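Local coordinates for protein aminotransferase AspB (Helicobacter pylori 26695, PDB 3EZS) that probably acts as a pyridoxal 5'-phosphate-dependent transaminase of the class I and II aminotransferase family, at residues A[194-206]-A[303-315]. Residues are numbered along the deposited sequence; the frame is centred on the assembly and turned at random.
With EDO (1,2-ethanediol), chain F.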
ATOM      1  N   GLU A 194       0.618  -1.483 -18.951  1.00 39.27           N
ATOM      2  CA  GLU A 194      -0.517  -1.536 -19.877  1.00 39.99           C
ATOM      3  C   GLU A 194      -1.776  -0.839 -19.364  1.00 40.27           C
ATOM      4  O   GLU A 194      -2.899  -1.242 -19.694  1.00 40.17           O
ATOM      5  CB  GLU A 194      -0.809  -3.003 -20.241  1.00 38.45           C
ATOM      6  CG  GLU A 194       0.328  -3.614 -20.978  1.00 44.30           C
ATOM      7  CD  GLU A 194       0.072  -4.982 -21.577  1.00 39.27           C
ATOM      8  OE1 GLU A 194      -0.875  -5.716 -21.196  1.00 39.65           O
ATOM      9  OE2 GLU A 194       0.865  -5.313 -22.465  1.00 40.29           O
ATOM     10  N   CYS A 195      -1.579   0.226 -18.594  1.00 42.47           N
ATOM     11  CA  CYS A 195      -2.723   0.938 -18.016  0.50 42.40           C
ATOM     12  C   CYS A 195      -3.603   1.714 -19.013  1.00 42.58           C
ATOM     13  O   CYS A 195      -4.734   2.085 -18.667  1.00 41.53           O
ATOM     14  CB  CYS A 195      -2.273   1.785 -16.830  0.50 43.33           C
ATOM     15  SG  CYS A 195      -1.636   0.720 -15.520  0.50 44.43           S
ATOM     16  N   TYR A 196      -3.143   1.903 -20.254  1.00 41.75           N
ATOM     17  CA  TYR A 196      -3.959   2.556 -21.292  1.00 41.63           C
ATOM     18  C   TYR A 196      -4.499   1.571 -22.325  1.00 42.11           C
ATOM     19  O   TYR A 196      -5.029   1.980 -23.351  1.00 42.90           O
ATOM     20  CB  TYR A 196      -3.157   3.688 -21.975  1.00 43.13           C
ATOM     21  CG  TYR A 196      -2.871   4.811 -21.005  1.00 40.81           C
ATOM     22  CD1 TYR A 196      -3.812   5.794 -20.761  1.00 40.04           C
ATOM     23  CD2 TYR A 196      -1.689   4.850 -20.290  1.00 44.02           C
ATOM     24  CE1 TYR A 196      -3.574   6.807 -19.850  1.00 42.26           C
ATOM     25  CE2 TYR A 196      -1.440   5.851 -19.369  1.00 39.25           C
ATOM     26  CZ  TYR A 196      -2.391   6.830 -19.150  1.00 45.01           C
ATOM     27  OH  TYR A 196      -2.153   7.840 -18.244  1.00 44.87           O
ATOM     28  N   SER A 197      -4.441   0.275 -22.037  1.00 41.29           N
ATOM     29  CA  SER A 197      -4.857  -0.714 -23.025  1.00 42.58           C
ATOM     30  C   SER A 197      -6.354  -0.685 -23.346  1.00 41.73           C
ATOM     31  O   SER A 197      -6.757  -1.202 -24.372  1.00 41.59           O
ATOM     32  CB  SER A 197      -4.386  -2.115 -22.609  1.00 43.36           C
ATOM     33  OG  SER A 197      -4.902  -2.454 -21.338  1.00 49.26           O
ATOM     34  N   GLU A 198      -7.167  -0.067 -22.488  1.00 40.90           N
ATOM     35  CA  GLU A 198      -8.600   0.049 -22.734  1.00 42.15           C
ATOM     36  C   GLU A 198      -8.999   1.437 -23.232  1.00 42.09           C
ATOM     37  O   GLU A 198     -10.186   1.707 -23.405  1.00 41.80           O
ATOM     38  CB  GLU A 198      -9.384  -0.289 -21.456  1.00 43.97           C
ATOM     39  CG  GLU A 198      -9.411  -1.766 -21.090  1.00 44.84           C
ATOM     40  CD  GLU A 198     -10.442  -2.524 -21.898  1.00 52.81           C
ATOM     41  OE1 GLU A 198     -10.232  -2.694 -23.109  1.00 51.70           O
ATOM     42  OE2 GLU A 198     -11.478  -2.934 -21.321  1.00 51.97           O
ATOM     43  N   ILE A 199      -8.012   2.309 -23.452  1.00 41.78           N
ATOM     44  CA  ILE A 199      -8.244   3.661 -23.929  1.00 40.35           C
ATOM     45  C   ILE A 199      -7.729   3.664 -25.351  1.00 41.68           C
ATOM     46  O   ILE A 199      -6.544   3.794 -25.588  1.00 43.45           O
ATOM     47  CB  ILE A 199      -7.519   4.739 -23.055  1.00 39.97           C
ATOM     48  CG1 ILE A 199      -7.776   4.507 -21.552  1.00 43.10           C
ATOM     49  CG2 ILE A 199      -7.944   6.155 -23.477  1.00 37.13           C
ATOM     50  CD1 ILE A 199      -9.273   4.341 -21.194  1.00 45.12           C
ATOM     51  N   TYR A 200      -8.626   3.471 -26.305  1.00 42.28           N
ATOM     52  CA  TYR A 200      -8.244   3.402 -27.700  1.00 41.61           C
ATOM     53  C   TYR A 200      -9.436   3.794 -28.565  1.00 43.93           C
ATOM     54  O   TYR A 200     -10.592   3.717 -28.142  1.00 42.49           O
ATOM     55  CB  TYR A 200      -7.703   2.010 -28.062  1.00 40.65           C
ATOM     56  CG  TYR A 200      -8.698   0.889 -27.892  1.00 38.78           C
ATOM     57  CD1 TYR A 200      -9.535   0.506 -28.929  1.00 40.09           C
ATOM     58  CD2 TYR A 200      -8.802   0.215 -26.688  1.00 38.24           C
ATOM     59  CE1 TYR A 200     -10.456  -0.538 -28.759  1.00 43.67           C
ATOM     60  CE2 TYR A 200      -9.714  -0.817 -26.506  1.00 39.33           C
ATOM     61  CZ  TYR A 200     -10.528  -1.185 -27.534  1.00 40.99           C
ATOM     62  OH  TYR A 200     -11.415  -2.199 -27.325  1.00 41.16           O
ATOM     63  N   GLU A 201      -9.134   4.192 -29.793  1.00 44.69           N
ATOM     64  CA  GLU A 201     -10.118   4.768 -30.689  1.00 45.17           C
ATOM     65  C   GLU A 201     -10.734   3.795 -31.670  1.00 46.97           C
ATOM     66  O   GLU A 201     -11.941   3.806 -31.866  1.00 46.26           O
ATOM     67  CB  GLU A 201      -9.433   5.903 -31.459  1.00 44.78           C
ATOM     68  CG  GLU A 201     -10.311   6.689 -32.398  1.00 43.37           C
ATOM     69  CD  GLU A 201      -9.501   7.606 -33.283  1.00 45.46           C
ATOM     70  OE1 GLU A 201      -8.413   8.046 -32.860  1.00 46.15           O
ATOM     71  OE2 GLU A 201      -9.960   7.889 -34.401  1.00 44.38           O
ATOM     72  N   ASN A 202      -9.898   2.993 -32.324  1.00 49.22           N
ATOM     73  CA  ASN A 202     -10.369   2.051 -33.338  1.00 49.67           C
ATOM     74  C   ASN A 202     -10.018   0.611 -32.931  1.00 49.47           C
ATOM     75  O   ASN A 202     -10.775  -0.057 -32.228  1.00 48.86           O
ATOM     76  CB  ASN A 202      -9.741   2.393 -34.721  1.00 50.45           C
ATOM     77  CG  ASN A 202      -9.994   3.826 -35.163  1.00 54.31           C
ATOM     78  OD1 ASN A 202     -11.073   4.375 -34.958  1.00 67.40           O
ATOM     79  ND2 ASN A 202      -8.992   4.432 -35.807  1.00 61.44           N
ATOM     80  N   THR A 203      -8.832   0.171 -33.329  1.00 48.68           N
ATOM     81  CA  THR A 203      -8.395  -1.178 -33.094  1.00 49.14           C
ATOM     82  C   THR A 203      -7.747  -1.277 -31.698  1.00 46.11           C
ATOM     83  O   THR A 203      -6.974  -0.390 -31.297  1.00 44.56           O
ATOM     84  CB  THR A 203      -7.481  -1.658 -34.267  1.00 51.24           C
ATOM     85  OG1 THR A 203      -6.887  -2.923 -33.938  1.00 60.00           O
ATOM     86  CG2 THR A 203      -6.385  -0.639 -34.589  1.00 56.04           C
ATOM     87  N   PRO A 204      -8.092  -2.325 -30.932  1.00 43.86           N
ATOM     88  CA  PRO A 204      -7.513  -2.395 -29.600  1.00 44.36           C
ATOM     89  C   PRO A 204      -6.010  -2.666 -29.633  1.00 43.44           C
ATOM     90  O   PRO A 204      -5.558  -3.413 -30.476  1.00 45.38           O
ATOM     91  CB  PRO A 204      -8.253  -3.569 -28.937  1.00 45.23           C
ATOM     92  CG  PRO A 204      -9.378  -3.921 -29.857  1.00 45.24           C
ATOM     93  CD  PRO A 204      -8.993  -3.459 -31.208  1.00 43.67           C
ATOM     94  N   PRO A 205      -5.235  -2.042 -28.740  1.00 42.62           N
ATOM     95  CA  PRO A 205      -3.793  -2.307 -28.737  1.00 41.59           C
ATOM     96  C   PRO A 205      -3.448  -3.714 -28.211  1.00 42.70           C
ATOM     97  O   PRO A 205      -4.168  -4.272 -27.386  1.00 39.68           O
ATOM     98  CB  PRO A 205      -3.253  -1.252 -27.779  1.00 41.10           C
ATOM     99  CG  PRO A 205      -4.384  -1.033 -26.820  1.00 43.74           C
ATOM    100  CD  PRO A 205      -5.609  -1.066 -27.695  1.00 43.76           C
ATOM    101  N   PRO A 206      -2.342  -4.294 -28.685  1.00 42.77           N
ATOM    102  CA  PRO A 206      -2.018  -5.622 -28.200  1.00 41.12           C
ATOM    103  C   PRO A 206      -1.301  -5.638 -26.849  1.00 41.54           C
ATOM    104  O   PRO A 206      -0.568  -4.693 -26.508  1.00 40.23           O
ATOM    105  CB  PRO A 206      -1.098  -6.157 -29.280  1.00 43.39           C
ATOM    106  CG  PRO A 206      -0.442  -4.942 -29.869  1.00 45.47           C
ATOM    107  CD  PRO A 206      -1.372  -3.795 -29.672  1.00 42.74           C
ATOM    108  N   THR A 303      -0.770  17.251 -37.632  1.00 53.40           N
ATOM    109  CA  THR A 303      -0.237  16.816 -36.332  1.00 51.11           C
ATOM    110  C   THR A 303      -0.518  15.327 -36.172  1.00 49.68           C
ATOM    111  O   THR A 303      -1.608  14.867 -36.490  1.00 48.42           O
ATOM    112  CB  THR A 303      -0.909  17.565 -35.157  1.00 52.87           C
ATOM    113  OG1 THR A 303      -0.710  18.983 -35.301  1.00 53.41           O
ATOM    114  CG2 THR A 303      -0.353  17.089 -33.805  1.00 48.61           C
ATOM    115  N   LEU A 304       0.458  14.576 -35.685  1.00 48.00           N
ATOM    116  CA  LEU A 304       0.272  13.150 -35.487  1.00 48.11           C
ATOM    117  C   LEU A 304      -0.390  12.863 -34.125  1.00 47.20           C
ATOM    118  O   LEU A 304       0.162  13.203 -33.075  1.00 49.42           O
ATOM    119  CB  LEU A 304       1.618  12.426 -35.567  1.00 47.60           C
ATOM    120  CG  LEU A 304       1.625  10.897 -35.442  1.00 50.23           C
ATOM    121  CD1 LEU A 304       0.679  10.207 -36.438  1.00 50.66           C
ATOM    122  CD2 LEU A 304       3.038  10.423 -35.646  1.00 49.93           C
ATOM    123  N   ILE A 305      -1.574  12.259 -34.156  1.00 44.43           N
ATOM    124  CA  ILE A 305      -2.280  11.834 -32.942  1.00 43.49           C
ATOM    125  C   ILE A 305      -2.533  10.328 -33.092  1.00 43.26           C
ATOM    126  O   ILE A 305      -3.325   9.907 -33.948  1.00 41.71           O
ATOM    127  CB  ILE A 305      -3.607  12.621 -32.722  1.00 44.36           C
ATOM    128  CG1 ILE A 305      -3.325  14.133 -32.663  1.00 43.77           C
ATOM    129  CG2 ILE A 305      -4.317  12.166 -31.436  1.00 39.79           C
ATOM    130  CD1 ILE A 305      -4.565  14.980 -32.531  1.00 42.72           C
ATOM    131  N   TYR A 306      -1.818   9.517 -32.312  1.00 41.69           N
ATOM    132  CA  TYR A 306      -2.018   8.070 -32.360  1.00 41.36           C
ATOM    133  C   TYR A 306      -3.400   7.734 -31.804  1.00 40.61           C
ATOM    134  O   TYR A 306      -3.853   8.382 -30.863  1.00 43.42           O
ATOM    135  CB  TYR A 306      -0.939   7.337 -31.556  1.00 42.45           C
ATOM    136  CG  TYR A 306       0.470   7.467 -32.131  1.00 42.35           C
ATOM    137  CD1 TYR A 306       0.800   6.911 -33.368  1.00 45.62           C
ATOM    138  CD2 TYR A 306       1.479   8.109 -31.412  1.00 45.22           C
ATOM    139  CE1 TYR A 306       2.085   7.027 -33.879  1.00 46.71           C
ATOM    140  CE2 TYR A 306       2.759   8.219 -31.906  1.00 43.12           C
ATOM    141  CZ  TYR A 306       3.057   7.684 -33.131  1.00 44.25           C
ATOM    142  OH  TYR A 306       4.326   7.813 -33.594  1.00 49.11           O
ATOM    143  N   PRO A 307      -4.081   6.717 -32.360  1.00 41.64           N
ATOM    144  CA  PRO A 307      -5.428   6.353 -31.879  1.00 40.65           C
ATOM    145  C   PRO A 307      -5.477   5.514 -30.577  1.00 40.24           C
ATOM    146  O   PRO A 307      -6.264   4.566 -30.471  1.00 38.74           O
ATOM    147  CB  PRO A 307      -6.018   5.590 -33.073  1.00 41.37           C
ATOM    148  CG  PRO A 307      -4.828   4.918 -33.702  1.00 43.69           C
ATOM    149  CD  PRO A 307      -3.635   5.841 -33.463  1.00 41.74           C
ATOM    150  N   TYR A 308      -4.670   5.901 -29.587  1.00 38.70           N
ATOM    151  CA  TYR A 308      -4.553   5.197 -28.321  1.00 39.82           C
ATOM    152  C   TYR A 308      -4.253   6.261 -27.254  1.00 39.71           C
ATOM    153  O   TYR A 308      -3.678   7.324 -27.559  1.00 39.95           O
ATOM    154  CB  TYR A 308      -3.409   4.139 -28.346  1.00 38.18           C
ATOM    155  CG  TYR A 308      -3.441   3.188 -29.517  1.00 41.24           C
ATOM    156  CD1 TYR A 308      -4.138   1.985 -29.444  1.00 44.49           C
ATOM    157  CD2 TYR A 308      -2.763   3.485 -30.706  1.00 46.18           C
ATOM    158  CE1 TYR A 308      -4.193   1.107 -30.538  1.00 41.96           C
ATOM    159  CE2 TYR A 308      -2.787   2.596 -31.811  1.00 44.20           C
ATOM    160  CZ  TYR A 308      -3.508   1.414 -31.713  1.00 42.65           C
ATOM    161  OH  TYR A 308      -3.560   0.537 -32.778  1.00 42.46           O
ATOM    162  N   SER A 309      -4.608   5.931 -26.010  1.00 38.03           N
ATOM    163  CA  SER A 309      -4.476   6.803 -24.834  1.00 38.96           C
ATOM    164  C   SER A 309      -5.490   7.932 -25.020  1.00 38.45           C
ATOM    165  O   SER A 309      -6.237   7.918 -25.978  1.00 37.29           O
ATOM    166  CB  SER A 309      -3.045   7.360 -24.642  1.00 39.78           C
ATOM    167  OG  SER A 309      -2.829   8.607 -25.323  1.00 40.71           O
ATOM    168  N   PHE A 310      -5.537   8.871 -24.085  1.00 38.20           N
ATOM    169  CA  PHE A 310      -6.379  10.048 -24.237  1.00 37.57           C
ATOM    170  C   PHE A 310      -5.543  11.351 -24.285  1.00 38.39           C
ATOM    171  O   PHE A 310      -6.051  12.449 -23.994  1.00 38.29           O
ATOM    172  CB  PHE A 310      -7.506  10.091 -23.187  1.00 40.56           C
ATOM    173  CG  PHE A 310      -7.070   9.939 -21.740  1.00 36.82           C
ATOM    174  CD1 PHE A 310      -6.100  10.744 -21.176  1.00 40.28           C
ATOM    175  CD2 PHE A 310      -7.748   9.056 -20.908  1.00 44.03           C
ATOM    176  CE1 PHE A 310      -5.759  10.621 -19.839  1.00 42.91           C
ATOM    177  CE2 PHE A 310      -7.411   8.939 -19.568  1.00 41.58           C
ATOM    178  CZ  PHE A 310      -6.415   9.725 -19.041  1.00 41.52           C
ATOM    179  N   TYR A 311      -4.272  11.229 -24.684  1.00 37.18           N
ATOM    180  CA  TYR A 311      -3.376  12.377 -24.782  1.00 38.13           C
ATOM    181  C   TYR A 311      -3.167  12.886 -26.208  1.00 39.00           C
ATOM    182  O   TYR A 311      -3.408  12.166 -27.187  1.00 38.93           O
ATOM    183  CB  TYR A 311      -1.994  12.063 -24.193  1.00 39.74           C
ATOM    184  CG  TYR A 311      -2.040  11.607 -22.759  1.00 40.69           C
ATOM    185  CD1 TYR A 311      -2.400  12.484 -21.745  1.00 44.78           C
ATOM    186  CD2 TYR A 311      -1.751  10.291 -22.418  1.00 45.23           C
ATOM    187  CE1 TYR A 311      -2.473  12.057 -20.424  1.00 43.79           C
ATOM    188  CE2 TYR A 311      -1.818   9.860 -21.102  1.00 40.71           C
ATOM    189  CZ  TYR A 311      -2.197  10.748 -20.115  1.00 40.17           C
ATOM    190  OH  TYR A 311      -2.273  10.323 -18.801  1.00 43.07           O
ATOM    191  N   VAL A 312      -2.745  14.149 -26.284  1.00 39.47           N
ATOM    192  CA  VAL A 312      -2.268  14.778 -27.506  1.00 38.46           C
ATOM    193  C   VAL A 312      -0.888  15.316 -27.128  1.00 39.68           C
ATOM    194  O   VAL A 312      -0.772  16.069 -26.160  1.00 40.56           O
ATOM    195  CB  VAL A 312      -3.144  15.934 -27.980  1.00 39.52           C
ATOM    196  CG1 VAL A 312      -2.542  16.578 -29.242  1.00 37.39           C
ATOM    197  CG2 VAL A 312      -4.593  15.451 -28.225  1.00 40.56           C
ATOM    198  N   TYR A 313       0.149  14.879 -27.851  1.00 38.48           N
ATOM    199  CA  TYR A 313       1.539  15.316 -27.647  1.00 39.75           C
ATOM    200  C   TYR A 313       1.729  16.388 -28.721  1.00 39.78           C
ATOM    201  O   TYR A 313       2.119  16.087 -29.852  1.00 39.58           O
ATOM    202  CB  TYR A 313       2.478  14.103 -27.811  1.00 40.93           C
ATOM    203  CG  TYR A 313       3.886  14.285 -27.300  1.00 41.64           C
ATOM    204  CD1 TYR A 313       4.140  14.505 -25.942  1.00 43.00           C
ATOM    205  CD2 TYR A 313       4.968  14.189 -28.154  1.00 44.77           C
ATOM    206  CE1 TYR A 313       5.444  14.660 -25.469  1.00 39.37           C
ATOM    207  CE2 TYR A 313       6.276  14.336 -27.685  1.00 41.54           C
ATOM    208  CZ  TYR A 313       6.508  14.569 -26.349  1.00 42.40           C
ATOM    209  OH  TYR A 313       7.820  14.711 -25.913  1.00 43.03           O
ATOM    210  N   LEU A 314       1.403  17.630 -28.359  1.00 39.00           N
ATOM    211  CA  LEU A 314       1.307  18.748 -29.308  1.00 38.11           C
ATOM    212  C   LEU A 314       2.605  19.526 -29.579  1.00 37.92           C
ATOM    213  O   LEU A 314       3.140  20.144 -28.663  1.00 37.54           O
ATOM    214  CB  LEU A 314       0.227  19.716 -28.812  1.00 38.36           C
ATOM    215  CG  LEU A 314      -0.340  20.772 -29.767  1.00 38.32           C
ATOM    216  CD1 LEU A 314      -1.186  20.124 -30.863  1.00 38.56           C
ATOM    217  CD2 LEU A 314      -1.172  21.784 -28.964  1.00 38.39           C
ATOM    218  N   PRO A 315       3.105  19.497 -30.837  1.00 37.81           N
ATOM    219  CA  PRO A 315       4.312  20.247 -31.178  1.00 38.83           C
ATOM    220  C   PRO A 315       4.051  21.724 -31.121  1.00 38.18           C
ATOM    221  O   PRO A 315       3.087  22.186 -31.702  1.00 39.00           O
ATOM    222  CB  PRO A 315       4.610  19.850 -32.637  1.00 39.76           C
ATOM    223  CG  PRO A 315       3.756  18.678 -32.934  1.00 41.14           C
ATOM    224  CD  PRO A 315       2.581  18.746 -31.998  1.00 37.70           C
TER
HETATM  225  C1  EDO F 379       0.462   6.775 -16.504  1.00 53.08           C
HETATM  226  O1  EDO F 379      -0.640   6.237 -15.753  1.00 56.54           O
HETATM  227  C2  EDO F 379       1.499   5.662 -16.743  1.00 55.13           C
HETATM  228  O2  EDO F 379       1.348   4.935 -17.960  1.00 59.28           O
HETATM  229  O   HOH W   1      -7.071   2.351 -31.896  1.00 29.78           O
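A single beta bridge between Y200 and Y308 and an aromatic cluster of Y196, F310 and Y311 join loop 194-206 of this aminotransferase to the chain entering strand 311-315. Two backbone bonds flank the bridge: S309 N donates to I199 O (2.9 Å), and E201 N to P307 O (3.0 Å). P307 O also takes a bond from a water that accepts from N202 N and donates to T203 O, tying the loop at N202 and T203 to the same carbonyl.

At one end, the edge of Y196 meets the face of F310 in a T-shaped pair, planes at 87°, while Y311 turns its own edge to the face of Y196, offset. Y196 OH and Y311 OH share a short hydrogen bond (2.5 Å), and I199 CG2 packs on F310 CD2 (3.9 Å). A 1,2-ethanediol, probably from the crystallisation liquor, adds a weak hydrogen bond from O1 to Y196 OH. Beside the bridge, the Y308 ring and P205 run past each other in opposite directions, P205 CB 3.7 Å from Y308 CD1, and Y308 CE1 comes within 3.2 Å of T203 O. With CG anti to its N (chi1 -177°) and an extended chain, E201 sends OE1 across P307 CB at 3.4 Å; OE1 also pairs with R297 and OE2 with K294, both salt bridges.

Helix 280-299, which carries both these basic residues, packs against I199 and E201, and strand 349-353 pairs antiparallel with strand 311-315. The contact joins the loop after strand 189-193 of the seven-stranded sheet to the small three-stranded sheet.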